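Local coordinates for hypothetical protein (PDB 4M8R) that is of unknown function but combines an immunoglobulin-like N-terminal domain with a WD40-like domain of the beta-propeller class, at residues Val44-Arg49 with Met77-Pro82; Val90-Asn95 with Gly104-Ala109; Ala301-Pro306 with Gly328-Tyr333; Arg339-Arg344 with Lys367-Ile372. One frame throughout, in Å; residues are numbered along the deposited sequence.

How the contacts relate
Four contacts follow one another along the chain, and none encloses or crosses another. Contact 1 comes first, bringing V44-R49 against M77-P82 and closing a loop of 27 residues; contact 2 then pairs V90-N95 with G104-A109 in a tight hairpin. Both lie in the Ig-like domain and share one sheet, where strand 43-50 runs beside strand 88-96. On the opposite side of the chain's centre, about 48 to 53 Å away between contact centres, the WD40-like domain holds the other two. Contact 3 joins neighbouring strands 303-310 and 325-333 of one sheet; contact 4 ties strand 340-348 of that same sheet to strand 368-373 of the next.

Contact 1. Residues Val44-Arg49 with Met77-Pro82. With PO4 (phosphate ion), chain C; PO4 (phosphate ion), chain F.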
loop_
_atom_site.group_PDB
_atom_site.type_symbol
_atom_site.label_atom_id
_atom_site.label_comp_id
_atom_site.label_asym_id
_atom_site.label_seq_id
_atom_site.Cartn_x
_atom_site.Cartn_y
_atom_site.Cartn_z
ATOM N N VAL A 44 -31.086 -9.880 11.235
ATOM C CA VAL A 44 -30.600 -8.800 12.071
ATOM C C VAL A 44 -29.232 -8.362 11.566
ATOM O O VAL A 44 -28.360 -9.195 11.323
ATOM C CB VAL A 44 -30.518 -9.240 13.545
ATOM C CG1 VAL A 44 -29.923 -8.140 14.409
ATOM C CG2 VAL A 44 -31.901 -9.631 14.061
ATOM N N ASP A 45 -29.064 -7.049 11.414
ATOM C CA ASP A 45 -27.826 -6.446 10.910
ATOM C C ASP A 45 -27.171 -5.574 11.972
ATOM O O ASP A 45 -27.853 -4.939 12.775
ATOM C CB ASP A 45 -28.121 -5.550 9.703
ATOM C CG ASP A 45 -28.332 -6.326 8.427
ATOM O OD1 ASP A 45 -27.597 -7.314 8.184
ATOM O OD2 ASP A 45 -29.227 -5.926 7.654
ATOM N N PHE A 46 -25.841 -5.534 11.936
ATOM C CA PHE A 46 -25.050 -4.652 12.780
ATOM C C PHE A 46 -24.418 -3.564 11.930
ATOM O O PHE A 46 -23.999 -3.829 10.803
ATOM C CB PHE A 46 -23.888 -5.414 13.407
ATOM C CG PHE A 46 -24.286 -6.463 14.400
ATOM C CD1 PHE A 46 -25.169 -6.175 15.431
ATOM C CD2 PHE A 46 -23.706 -7.725 14.347
ATOM C CE1 PHE A 46 -25.495 -7.142 16.369
ATOM C CE2 PHE A 46 -24.032 -8.692 15.278
ATOM C CZ PHE A 46 -24.928 -8.402 16.290
ATOM N N ASP A 47 -24.334 -2.355 12.481
ATOM C CA ASP A 47 -23.442 -1.318 11.965
ATOM C C ASP A 47 -22.470 -0.942 13.085
ATOM O O ASP A 47 -22.888 -0.677 14.207
ATOM C CB ASP A 47 -24.226 -0.080 11.503
ATOM C CG ASP A 47 -24.841 -0.241 10.097
ATOM O OD1 ASP A 47 -24.741 -1.330 9.481
ATOM O OD2 ASP A 47 -25.433 0.742 9.597
ATOM N N PHE A 48 -21.177 -0.920 12.772
ATOM C CA PHE A 48 -20.128 -0.642 13.753
ATOM C C PHE A 48 -19.498 0.727 13.514
ATOM O O PHE A 48 -19.267 1.117 12.369
ATOM C CB PHE A 48 -19.023 -1.702 13.663
ATOM C CG PHE A 48 -19.486 -3.100 13.973
ATOM C CD1 PHE A 48 -20.153 -3.854 13.019
ATOM C CD2 PHE A 48 -19.215 -3.676 15.198
ATOM C CE1 PHE A 48 -20.564 -5.144 13.296
ATOM C CE2 PHE A 48 -19.625 -4.962 15.483
ATOM C CZ PHE A 48 -20.306 -5.696 14.533
ATOM N N ARG A 49 -19.207 1.437 14.599
ATOM C CA ARG A 49 -18.448 2.686 14.550
ATOM C C ARG A 49 -17.385 2.658 15.639
ATOM O O ARG A 49 -17.705 2.418 16.796
ATOM C CB ARG A 49 -19.371 3.873 14.779
ATOM C CG ARG A 49 -18.690 5.227 14.611
ATOM C CD ARG A 49 -19.398 6.305 15.420
ATOM N NE ARG A 49 -19.238 6.092 16.859
ATOM C CZ ARG A 49 -19.845 6.805 17.803
ATOM N NH1 ARG A 49 -20.665 7.803 17.480
ATOM N NH2 ARG A 49 -19.635 6.514 19.081
HETATM N N MSE A 77 -35.953 -12.336 19.749
HETATM C CA MSE A 77 -34.868 -13.188 19.259
HETATM C C MSE A 77 -33.604 -12.959 20.036
HETATM O O MSE A 77 -33.411 -11.897 20.614
HETATM C CB MSE A 77 -34.634 -12.957 17.761
HETATM C CG MSE A 77 -34.937 -11.541 17.262
HETATM SE SE MSE A 77 -35.433 -11.593 15.344
HETATM C CE MSE A 77 -34.115 -12.903 14.736
ATOM N N SER A 78 -32.748 -13.976 20.070
ATOM C CA SER A 78 -31.429 -13.889 20.690
ATOM C C SER A 78 -30.364 -13.851 19.601
ATOM O O SER A 78 -30.401 -14.661 18.674
ATOM C CB SER A 78 -31.176 -15.099 21.591
ATOM O OG SER A 78 -32.199 -15.249 22.558
ATOM N N ILE A 79 -29.421 -12.920 19.712
ATOM C CA ILE A 79 -28.319 -12.830 18.753
ATOM C C ILE A 79 -26.985 -12.894 19.474
ATOM O O ILE A 79 -26.906 -12.580 20.657
ATOM C CB ILE A 79 -28.393 -11.543 17.909
ATOM C CG1 ILE A 79 -28.166 -10.299 18.772
ATOM C CG2 ILE A 79 -29.738 -11.466 17.210
ATOM C CD1 ILE A 79 -28.300 -8.995 18.015
ATOM N N ARG A 80 -25.948 -13.333 18.765
ATOM C CA ARG A 80 -24.611 -13.427 19.342
ATOM C C ARG A 80 -23.770 -12.242 18.885
ATOM O O ARG A 80 -23.798 -11.887 17.718
ATOM C CB ARG A 80 -23.937 -14.745 18.940
ATOM C CG ARG A 80 -22.754 -15.103 19.827
ATOM C CD ARG A 80 -22.245 -16.511 19.577
ATOM N NE ARG A 80 -23.180 -17.542 20.035
ATOM C CZ ARG A 80 -23.355 -17.917 21.308
ATOM N NH1 ARG A 80 -22.666 -17.347 22.297
ATOM N NH2 ARG A 80 -24.238 -18.873 21.599
HETATM N N MSE A 81 -23.038 -11.629 19.810
HETATM C CA MSE A 81 -22.160 -10.508 19.478
HETATM C C MSE A 81 -20.866 -11.069 18.941
HETATM O O MSE A 81 -20.308 -12.012 19.505
HETATM C CB MSE A 81 -21.895 -9.631 20.704
HETATM C CG MSE A 81 -23.167 -9.060 21.341
HETATM SE SE MSE A 81 -24.259 -8.055 20.042
HETATM C CE MSE A 81 -22.978 -6.641 19.587
ATOM N N PRO A 82 -20.369 -10.507 17.828
ATOM C CA PRO A 82 -19.192 -11.058 17.162
ATOM C C PRO A 82 -17.837 -10.654 17.747
ATOM O O PRO A 82 -17.708 -9.610 18.395
ATOM C CB PRO A 82 -19.308 -10.491 15.750
ATOM C CG PRO A 82 -19.993 -9.185 15.935
ATOM C CD PRO A 82 -20.966 -9.401 17.054
HETATM P P PO4 C . -22.158 8.629 20.919
HETATM O O1 PO4 C . -23.214 7.539 20.924
HETATM O O2 PO4 C . -20.839 8.075 21.393
HETATM O O3 PO4 C . -21.988 9.161 19.526
HETATM O O4 PO4 C . -22.611 9.769 21.791
HETATM P P PO4 F . -31.057 -17.087 25.968
HETATM O O1 PO4 F . -32.312 -16.840 26.776
HETATM O O2 PO4 F . -30.043 -16.002 26.250
HETATM O O3 PO4 F . -30.439 -18.411 26.357
HETATM O O4 PO4 F . -31.417 -17.096 24.496
#
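F46 reaches tip to tip toward I79 and P82, and it loses more surface to the contact than any other residue. CE1 of F46 lies 3.7 Å from CD1 of I79, while CE2, across the ring from CE1, meets CD of P82 at 3.6 Å. I79 has its CG1 between the backbone N and the carbonyl carbon (chi1 67°), and from there the chain extends so that CD1 ends at the phenyl tip. The same methyl also serves V44, whose CG1 is 4.0 Å from I79 CD1, the two side chains crossing at about a right angle. V44 CG2, the other branch, touches CE of selenomethionine M77. These strands face each other across the hydrophobic interior of the Ig-like domain: their axes come within 9.7 Å at an angle of 42°, and no hydrogen bond joins the segments. Large apolar side chains suit such a place, because they must fill the width between the two backbones. Selenomethionine M81 adds a Met-aromatic contact, its SE standing 4.7 Å from the centroid of the F46 ring, 54° off the ring normal. P82, rigid and compact, touches both rings, its CD at F46 and its CG 3.8 Å from CZ of F48. Away from this interior, S78 OG gives a hydrogen bond to a phosphate ion that H32 also holds.

Contact 2. Residues Val90-Asn95 with Gly104-Ala109; sequences VEIFLN and GKVLLA. With PO4 (phosphate ion), chain D.
V90 and V106 form a hydrogen-bonded antiparallel pair in which each backbone N-H goes to the other's carbonyl: V90 N to V106 O at 2.8 Å and V106 N to V90 O at 2.9 Å. The next such pair sets I92 opposite G104, with I92 N bonded to G104 O at 2.9 Å. Between them lies the non-hydrogen-bonded pair E91 and K105, where weaker CA-H...O contacts take over, K105 CA standing 3.2 Å from V90 O. Together these form part of the ladder of the beta hairpin 88-96/99-108 in the Ig-like domain. Apolar contacts gather on the face of V90, I92 and V106, where beta-branched residues suit extended strands: V90 CB meets V106 CG2, and V90 CG2 reaches CB of L108 at 3.7 Å. E91 and K105 lie on the opposite face. E91 turns its carboxylate to the hydroxyl of S102, while K105 NZ gives hydrogen bonds to O2 and O4 of a phosphate, both at 2.8 Å. The ion is shared with R89 and with R213 and N238 of the second subunit. An alanine in place of K105 would probably leave the phosphate short of two hydrogen bonds and E91 CG without the K105 CG it packs on.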
loop_
_atom_site.group_PDB
_atom_site.type_symbol
_atom_site.label_atom_id
_atom_site.label_comp_id
_atom_site.label_asym_id
_atom_site.label_seq_id
_atom_site.Cartn_x
_atom_site.Cartn_y
_atom_site.Cartn_z
ATOM N N VAL A 90 -22.258 -0.189 18.422
ATOM C CA VAL A 90 -22.952 -1.097 17.516
ATOM C C VAL A 90 -24.433 -0.756 17.493
ATOM O O VAL A 90 -25.090 -0.785 18.535
ATOM C CB VAL A 90 -22.784 -2.562 17.949
ATOM C CG1 VAL A 90 -23.521 -3.496 16.996
ATOM C CG2 VAL A 90 -21.308 -2.922 18.012
ATOM N N GLU A 91 -24.951 -0.436 16.310
ATOM C CA GLU A 91 -26.380 -0.238 16.138
ATOM C C GLU A 91 -26.972 -1.501 15.533
ATOM O O GLU A 91 -26.429 -2.049 14.569
ATOM C CB GLU A 91 -26.674 0.965 15.250
ATOM C CG GLU A 91 -28.155 1.317 15.200
ATOM C CD GLU A 91 -28.431 2.722 14.701
ATOM O OE1 GLU A 91 -27.504 3.383 14.173
ATOM O OE2 GLU A 91 -29.595 3.164 14.829
ATOM N N ILE A 92 -28.082 -1.950 16.119
ATOM C CA ILE A 92 -28.708 -3.222 15.785
ATOM C C ILE A 92 -30.005 -2.970 15.025
ATOM O O ILE A 92 -30.893 -2.273 15.518
ATOM C CB ILE A 92 -28.992 -4.027 17.066
ATOM C CG1 ILE A 92 -27.687 -4.267 17.826
ATOM C CG2 ILE A 92 -29.651 -5.361 16.746
ATOM C CD1 ILE A 92 -27.879 -4.802 19.226
ATOM N N PHE A 93 -30.100 -3.541 13.825
ATOM C CA PHE A 93 -31.237 -3.321 12.933
ATOM C C PHE A 93 -32.005 -4.606 12.660
ATOM O O PHE A 93 -31.406 -5.648 12.403
ATOM C CB PHE A 93 -30.750 -2.782 11.585
ATOM C CG PHE A 93 -30.087 -1.443 11.661
ATOM C CD1 PHE A 93 -30.834 -0.279 11.566
ATOM C CD2 PHE A 93 -28.712 -1.343 11.805
ATOM C CE1 PHE A 93 -30.223 0.958 11.625
ATOM C CE2 PHE A 93 -28.093 -0.107 11.866
ATOM C CZ PHE A 93 -28.849 1.044 11.777
ATOM N N LEU A 94 -33.329 -4.520 12.678
ATOM C CA LEU A 94 -34.167 -5.598 12.164
ATOM C C LEU A 94 -34.243 -5.464 10.647
ATOM O O LEU A 94 -34.546 -4.390 10.134
ATOM C CB LEU A 94 -35.572 -5.522 12.748
ATOM C CG LEU A 94 -36.499 -6.686 12.388
ATOM C CD1 LEU A 94 -35.947 -7.999 12.915
ATOM C CD2 LEU A 94 -37.898 -6.435 12.929
ATOM N N ASN A 95 -33.966 -6.553 9.937
ATOM C CA ASN A 95 -33.947 -6.552 8.474
ATOM C C ASN A 95 -35.019 -7.492 7.936
ATOM O O ASN A 95 -34.882 -8.710 8.034
ATOM C CB ASN A 95 -32.553 -6.964 7.973
ATOM C CG ASN A 95 -32.422 -6.914 6.459
ATOM O OD1 ASN A 95 -33.320 -6.457 5.752
ATOM N ND2 ASN A 95 -31.290 -7.394 5.953
ATOM N N GLY A 104 -31.900 -0.651 18.536
ATOM C CA GLY A 104 -31.139 -0.054 19.626
ATOM C C GLY A 104 -29.643 -0.105 19.405
ATOM O O GLY A 104 -29.175 -0.559 18.359
ATOM N N LYS A 105 -28.898 0.349 20.406
ATOM C CA LYS A 105 -27.447 0.427 20.326
ATOM C C LYS A 105 -26.808 -0.208 21.542
ATOM O O LYS A 105 -27.383 -0.205 22.629
ATOM C CB LYS A 105 -27.010 1.882 20.257
ATOM C CG LYS A 105 -27.658 2.667 19.132
ATOM C CD LYS A 105 -27.275 4.135 19.188
ATOM C CE LYS A 105 -27.876 4.826 20.400
ATOM N NZ LYS A 105 -27.622 6.290 20.378
ATOM N N VAL A 106 -25.618 -0.757 21.349
ATOM C CA VAL A 106 -24.816 -1.262 22.450
ATOM C C VAL A 106 -23.377 -0.862 22.236
ATOM O O VAL A 106 -22.982 -0.514 21.128
ATOM C CB VAL A 106 -24.898 -2.796 22.587
ATOM C CG1 VAL A 106 -26.313 -3.225 22.933
ATOM C CG2 VAL A 106 -24.427 -3.497 21.320
ATOM N N LEU A 107 -22.605 -0.883 23.314
ATOM C CA LEU A 107 -21.169 -0.688 23.237
ATOM C C LEU A 107 -20.538 -2.069 23.331
ATOM O O LEU A 107 -20.719 -2.778 24.326
ATOM C CB LEU A 107 -20.691 0.214 24.371
ATOM C CG LEU A 107 -19.195 0.544 24.418
ATOM C CD1 LEU A 107 -18.722 1.169 23.115
ATOM C CD2 LEU A 107 -18.901 1.477 25.584
ATOM N N LEU A 108 -19.826 -2.463 22.282
ATOM C CA LEU A 108 -19.222 -3.791 22.206
ATOM C C LEU A 108 -17.743 -3.691 22.544
ATOM O O LEU A 108 -17.002 -2.969 21.880
ATOM C CB LEU A 108 -19.399 -4.370 20.798
ATOM C CG LEU A 108 -18.882 -5.789 20.549
ATOM C CD1 LEU A 108 -19.597 -6.800 21.431
ATOM C CD2 LEU A 108 -19.054 -6.145 19.086
ATOM N N ALA A 109 -17.313 -4.419 23.567
ATOM C CA ALA A 109 -15.916 -4.390 23.992
ATOM C C ALA A 109 -15.023 -4.965 22.901
ATOM O O ALA A 109 -15.488 -5.711 22.049
ATOM C CB ALA A 109 -15.736 -5.165 25.286
HETATM P P PO4 D . -28.260 8.072 17.596
HETATM O O1 PO4 D . -28.838 7.291 16.440
HETATM O O2 PO4 D . -26.906 7.533 17.992
HETATM O O3 PO4 D . -28.103 9.528 17.230
HETATM O O4 PO4 D . -29.209 7.920 18.756
#

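Contact 3. Residues Ala301-Pro306 with Gly328-Tyr333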
loop_
_atom_site.group_PDB
_atom_site.type_symbol
_atom_site.label_atom_id
_atom_site.label_comp_id
_atom_site.label_asym_id
_atom_site.label_seq_id
_atom_site.Cartn_x
_atom_site.Cartn_y
_atom_site.Cartn_z
ATOM N N ALA A 301 9.903 -43.491 -1.002
ATOM C CA ALA A 301 10.505 -43.328 0.324
ATOM C C ALA A 301 9.547 -43.716 1.450
ATOM O O ALA A 301 8.395 -44.072 1.206
ATOM C CB ALA A 301 10.966 -41.890 0.500
ATOM N N ASP A 302 10.037 -43.644 2.685
ATOM C CA ASP A 302 9.255 -44.035 3.860
ATOM C C ASP A 302 8.423 -42.896 4.437
ATOM O O ASP A 302 7.515 -43.139 5.228
ATOM C CB ASP A 302 10.176 -44.621 4.930
ATOM C CG ASP A 302 10.848 -45.898 4.472
ATOM O OD1 ASP A 302 10.143 -46.770 3.926
ATOM O OD2 ASP A 302 12.076 -46.032 4.658
ATOM N N ALA A 303 8.747 -41.662 4.058
ATOM C CA ALA A 303 7.880 -40.509 4.328
ATOM C C ALA A 303 8.281 -39.340 3.436
ATOM O O ALA A 303 9.468 -39.133 3.163
ATOM C CB ALA A 303 7.944 -40.100 5.793
ATOM N N ILE A 304 7.282 -38.601 2.959
ATOM C CA ILE A 304 7.515 -37.428 2.128
ATOM C C ILE A 304 6.547 -36.328 2.539
ATOM O O ILE A 304 5.333 -36.536 2.549
ATOM C CB ILE A 304 7.332 -37.727 0.629
ATOM C CG1 ILE A 304 8.303 -38.824 0.179
ATOM C CG2 ILE A 304 7.561 -36.466 -0.201
ATOM C CD1 ILE A 304 8.149 -39.224 -1.272
ATOM N N ILE A 305 7.095 -35.167 2.880
ATOM C CA ILE A 305 6.293 -34.008 3.236
ATOM C C ILE A 305 6.760 -32.812 2.408
ATOM O O ILE A 305 7.937 -32.458 2.453
ATOM C CB ILE A 305 6.436 -33.667 4.731
ATOM C CG1 ILE A 305 6.155 -34.904 5.594
ATOM C CG2 ILE A 305 5.495 -32.526 5.111
ATOM C CD1 ILE A 305 6.467 -34.707 7.065
ATOM N N PRO A 306 5.845 -32.182 1.651
ATOM C CA PRO A 306 6.229 -30.969 0.944
ATOM C C PRO A 306 6.413 -29.793 1.904
ATOM O O PRO A 306 5.773 -29.749 2.953
ATOM C CB PRO A 306 5.036 -30.698 0.011
ATOM C CG PRO A 306 4.161 -31.901 0.086
ATOM C CD PRO A 306 4.437 -32.533 1.410
ATOM N N GLY A 328 10.130 -27.435 -1.757
ATOM C CA GLY A 328 10.692 -28.753 -1.955
ATOM C C GLY A 328 10.004 -29.834 -1.157
ATOM O O GLY A 328 8.898 -29.646 -0.643
ATOM N N TYR A 329 10.686 -30.972 -1.070
ATOM C CA TYR A 329 10.191 -32.159 -0.397
ATOM C C TYR A 329 11.166 -32.582 0.700
ATOM O O TYR A 329 12.379 -32.628 0.474
ATOM C CB TYR A 329 10.079 -33.302 -1.400
ATOM C CG TYR A 329 8.875 -33.258 -2.319
ATOM C CD1 TYR A 329 7.593 -33.488 -1.832
ATOM C CD2 TYR A 329 9.025 -33.051 -3.690
ATOM C CE1 TYR A 329 6.492 -33.480 -2.671
ATOM C CE2 TYR A 329 7.929 -33.044 -4.538
ATOM C CZ TYR A 329 6.665 -33.260 -4.024
ATOM O OH TYR A 329 5.570 -33.262 -4.860
HETATM N N MSE A 330 10.632 -32.874 1.884
HETATM C CA MSE A 330 11.387 -33.571 2.922
HETATM C C MSE A 330 11.243 -35.030 2.597
HETATM O O MSE A 330 10.126 -35.537 2.528
HETATM C CB MSE A 330 10.832 -33.289 4.317
HETATM C CG MSE A 330 11.743 -33.793 5.441
HETATM SE SE MSE A 330 11.708 -35.762 5.665
HETATM C CE MSE A 330 9.775 -36.091 5.896
ATOM N N ILE A 331 12.364 -35.723 2.392
ATOM C CA ILE A 331 12.345 -37.140 2.036
ATOM C C ILE A 331 13.029 -37.964 3.124
ATOM O O ILE A 331 14.188 -37.711 3.454
ATOM C CB ILE A 331 13.033 -37.370 0.674
ATOM C CG1 ILE A 331 12.195 -36.723 -0.431
ATOM C CG2 ILE A 331 13.207 -38.859 0.394
ATOM C CD1 ILE A 331 12.938 -36.532 -1.732
ATOM N N TYR A 332 12.310 -38.951 3.663
ATOM C CA TYR A 332 12.802 -39.765 4.776
ATOM C C TYR A 332 12.920 -41.240 4.412
ATOM O O TYR A 332 11.989 -41.822 3.861
ATOM C CB TYR A 332 11.879 -39.614 5.992
ATOM C CG TYR A 332 12.148 -40.618 7.097
ATOM C CD1 TYR A 332 13.176 -40.414 8.011
ATOM C CD2 TYR A 332 11.376 -41.769 7.223
ATOM C CE1 TYR A 332 13.429 -41.327 9.021
ATOM C CE2 TYR A 332 11.621 -42.689 8.228
ATOM C CZ TYR A 332 12.648 -42.467 9.124
ATOM O OH TYR A 332 12.892 -43.387 10.121
ATOM N N TYR A 333 14.069 -41.833 4.734
ATOM C CA TYR A 333 14.283 -43.273 4.605
ATOM C C TYR A 333 14.638 -43.833 5.980
ATOM O O TYR A 333 15.449 -43.244 6.698
ATOM C CB TYR A 333 15.423 -43.571 3.627
ATOM C CG TYR A 333 15.136 -43.192 2.184
ATOM C CD1 TYR A 333 14.411 -44.041 1.351
ATOM C CD2 TYR A 333 15.604 -41.990 1.648
ATOM C CE1 TYR A 333 14.151 -43.703 0.031
ATOM C CE2 TYR A 333 15.353 -41.645 0.329
ATOM C CZ TYR A 333 14.626 -42.501 -0.477
ATOM O OH TYR A 333 14.373 -42.161 -1.792
#
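D302 and A303 both face Y332 in a classic beta bulge, which opens the antiparallel pairing of strands 303-310 and 325-333, neighbours in a four-stranded sheet of the WD40-like domain. Y332 O therefore accepts twice, from D302 N at 2.9 Å and from A303 N at 3.3 Å. Beyond the bulge the ladder is regular: Y332 N bonds to A303 O, and I305 and M330 exchange bonds in both directions. I304 CA adds a CA-H...O contact to M330 O. Apolar packing divides between the faces. Selenomethionine M330 lies alongside I305, its CE 3.8 Å from I305 CD1, while on the other face the Y329 ring crosses the side chains of I304 and P306. The small A301 lets the Y333 ring come close in a CH-pi contact. An alanine here in place of Y333 would probably open a gap beside A301 and take the CH-pi partner from the A301 methyl. A301 CB stands 3.6 Å above the ring plane, displaced toward the rim near CE1.

Contact 4. Residues Arg339-Arg344 with Lys367-Ile372; sequences RGSSFR and KKVVSI. With EDO (1,2-ethanediol), chain H.
S341 turns its OG anti to its own carbonyl carbon (chi1 -59°), which carries the hydroxyl to the backbone of K367 and V369; V369 likewise has CG2 anti to its carbonyl carbon, and this methyl comes to lie against both S341 and F343. The serine oxygen works in both directions. It donates to K367 O at 2.8 Å, from a position tilted out of the carbonyl plane, and accepts from V369 N at 3.1 Å with an N-H...O angle of 148°. A serine suits this spot, because one short side chain satisfies a carbonyl and an amide at a place where the two strands do not pair. G340, just before it, has backbone angles at which a CB would press on the carbonyl O of R339, and its CA packs 3.8 Å from K367 O. Further along, F343 fills the apolar part of the junction. Its CZ meets V369 CG2 tip to tip at 3.6 Å, whereas I372 slides past in the opposite direction, bringing CD1 to 4.0 Å from F343 CE2. The strand directions differ by 67° and no beta bridge joins them; the two belong to separate sheets. Strand 340-348 runs between strands 325-333 and 355-364, and strand 368-373 is an outermost strand of the following four-stranded sheet, consistent with adjacent propeller blades; V369 and I372 both also pack on I305 of strand 303-310.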
loop_
_atom_site.group_PDB
_atom_site.type_symbol
_atom_site.label_atom_id
_atom_site.label_comp_id
_atom_site.label_asym_id
_atom_site.label_seq_id
_atom_site.Cartn_x
_atom_site.Cartn_y
_atom_site.Cartn_z
ATOM N N ARG A 339 19.788 -42.986 5.328
ATOM C CA ARG A 339 19.002 -43.101 6.559
ATOM C C ARG A 339 18.687 -41.694 7.084
ATOM O O ARG A 339 19.553 -40.808 7.085
ATOM C CB ARG A 339 19.767 -43.916 7.620
ATOM N N GLY A 340 17.430 -41.470 7.463
ATOM C CA GLY A 340 17.009 -40.199 8.052
ATOM C C GLY A 340 16.268 -39.268 7.106
ATOM O O GLY A 340 15.802 -39.684 6.042
ATOM N N SER A 341 16.173 -38.001 7.508
ATOM C CA SER A 341 15.363 -37.000 6.822
ATOM C C SER A 341 16.217 -36.047 5.982
ATOM O O SER A 341 17.084 -35.356 6.515
ATOM C CB SER A 341 14.574 -36.197 7.857
ATOM O OG SER A 341 13.735 -37.045 8.623
ATOM N N SER A 342 15.951 -36.003 4.676
ATOM C CA SER A 342 16.634 -35.085 3.754
ATOM C C SER A 342 15.688 -33.999 3.252
ATOM O O SER A 342 14.551 -34.281 2.879
ATOM C CB SER A 342 17.192 -35.849 2.554
ATOM O OG SER A 342 18.277 -36.664 2.947
ATOM N N PHE A 343 16.172 -32.761 3.228
ATOM C CA PHE A 343 15.401 -31.635 2.707
ATOM C C PHE A 343 15.995 -31.197 1.374
ATOM O O PHE A 343 17.141 -30.747 1.315
ATOM C CB PHE A 343 15.415 -30.475 3.697
ATOM C CG PHE A 343 14.787 -30.802 5.022
ATOM C CD1 PHE A 343 15.495 -31.506 5.983
ATOM C CD2 PHE A 343 13.487 -30.407 5.308
ATOM C CE1 PHE A 343 14.919 -31.812 7.205
ATOM C CE2 PHE A 343 12.905 -30.709 6.527
ATOM C CZ PHE A 343 13.624 -31.411 7.478
ATOM N N ARG A 344 15.206 -31.337 0.311
ATOM C CA ARG A 344 15.671 -31.109 -1.052
ATOM C C ARG A 344 14.705 -30.199 -1.805
ATOM O O ARG A 344 13.499 -30.471 -1.863
ATOM C CB ARG A 344 15.802 -32.452 -1.768
ATOM C CG ARG A 344 16.814 -33.384 -1.107
ATOM C CD ARG A 344 16.756 -34.802 -1.642
ATOM N NE ARG A 344 17.343 -34.842 -2.997
ATOM C CZ ARG A 344 17.425 -35.921 -3.766
ATOM N NH1 ARG A 344 16.926 -37.085 -3.361
ATOM N NH2 ARG A 344 17.995 -35.825 -4.966
ATOM N N LYS A 367 16.923 -39.416 12.454
ATOM C CA LYS A 367 15.813 -38.576 12.926
ATOM C C LYS A 367 14.717 -38.545 11.874
ATOM O O LYS A 367 15.000 -38.377 10.689
ATOM C CB LYS A 367 16.281 -37.152 13.238
ATOM C CG LYS A 367 17.260 -37.096 14.398
ATOM C CD LYS A 367 17.462 -35.694 14.946
ATOM C CE LYS A 367 18.524 -35.716 16.038
ATOM N NZ LYS A 367 18.656 -34.415 16.748
ATOM N N LYS A 368 13.473 -38.717 12.313
ATOM C CA LYS A 368 12.323 -38.750 11.412
ATOM C C LYS A 368 11.451 -37.508 11.582
ATOM O O LYS A 368 10.916 -37.259 12.665
ATOM C CB LYS A 368 11.487 -40.006 11.671
ATOM C CG LYS A 368 10.363 -40.208 10.664
ATOM C CD LYS A 368 9.573 -41.479 10.930
ATOM C CE LYS A 368 8.402 -41.598 9.969
ATOM N NZ LYS A 368 7.466 -42.687 10.352
ATOM N N VAL A 369 11.309 -36.735 10.507
ATOM C CA VAL A 369 10.448 -35.555 10.506
ATOM C C VAL A 369 8.998 -36.002 10.404
ATOM O O VAL A 369 8.658 -36.761 9.505
ATOM C CB VAL A 369 10.752 -34.629 9.311
ATOM C CG1 VAL A 369 9.762 -33.469 9.262
ATOM C CG2 VAL A 369 12.178 -34.102 9.380
ATOM N N VAL A 370 8.155 -35.531 11.320
ATOM C CA VAL A 370 6.723 -35.880 11.322
ATOM C C VAL A 370 5.783 -34.691 11.111
ATOM O O VAL A 370 4.590 -34.883 10.870
ATOM C CB VAL A 370 6.307 -36.606 12.619
ATOM C CG1 VAL A 370 6.890 -38.012 12.641
ATOM C CG2 VAL A 370 6.721 -35.811 13.853
ATOM N N SER A 371 6.311 -33.475 11.211
ATOM C CA SER A 371 5.541 -32.285 10.915
ATOM C C SER A 371 6.468 -31.158 10.485
ATOM O O SER A 371 7.594 -31.049 10.977
ATOM C CB SER A 371 4.734 -31.856 12.139
ATOM O OG SER A 371 3.710 -30.943 11.784
ATOM N N ILE A 372 5.991 -30.340 9.547
ATOM C CA ILE A 372 6.679 -29.119 9.128
ATOM C C ILE A 372 5.655 -27.993 9.077
ATOM O O ILE A 372 4.531 -28.191 8.620
ATOM C CB ILE A 372 7.328 -29.267 7.733
ATOM C CG1 ILE A 372 8.240 -30.496 7.684
ATOM C CG2 ILE A 372 8.121 -28.014 7.375
ATOM C CD1 ILE A 372 8.944 -30.686 6.359
HETATM C C1 EDO H . 4.643 -27.372 4.786
HETATM O O1 EDO H . 3.432 -27.688 5.480
HETATM C C2 EDO H . 5.071 -25.967 5.184
HETATM O O2 EDO H . 6.340 -25.624 4.611
#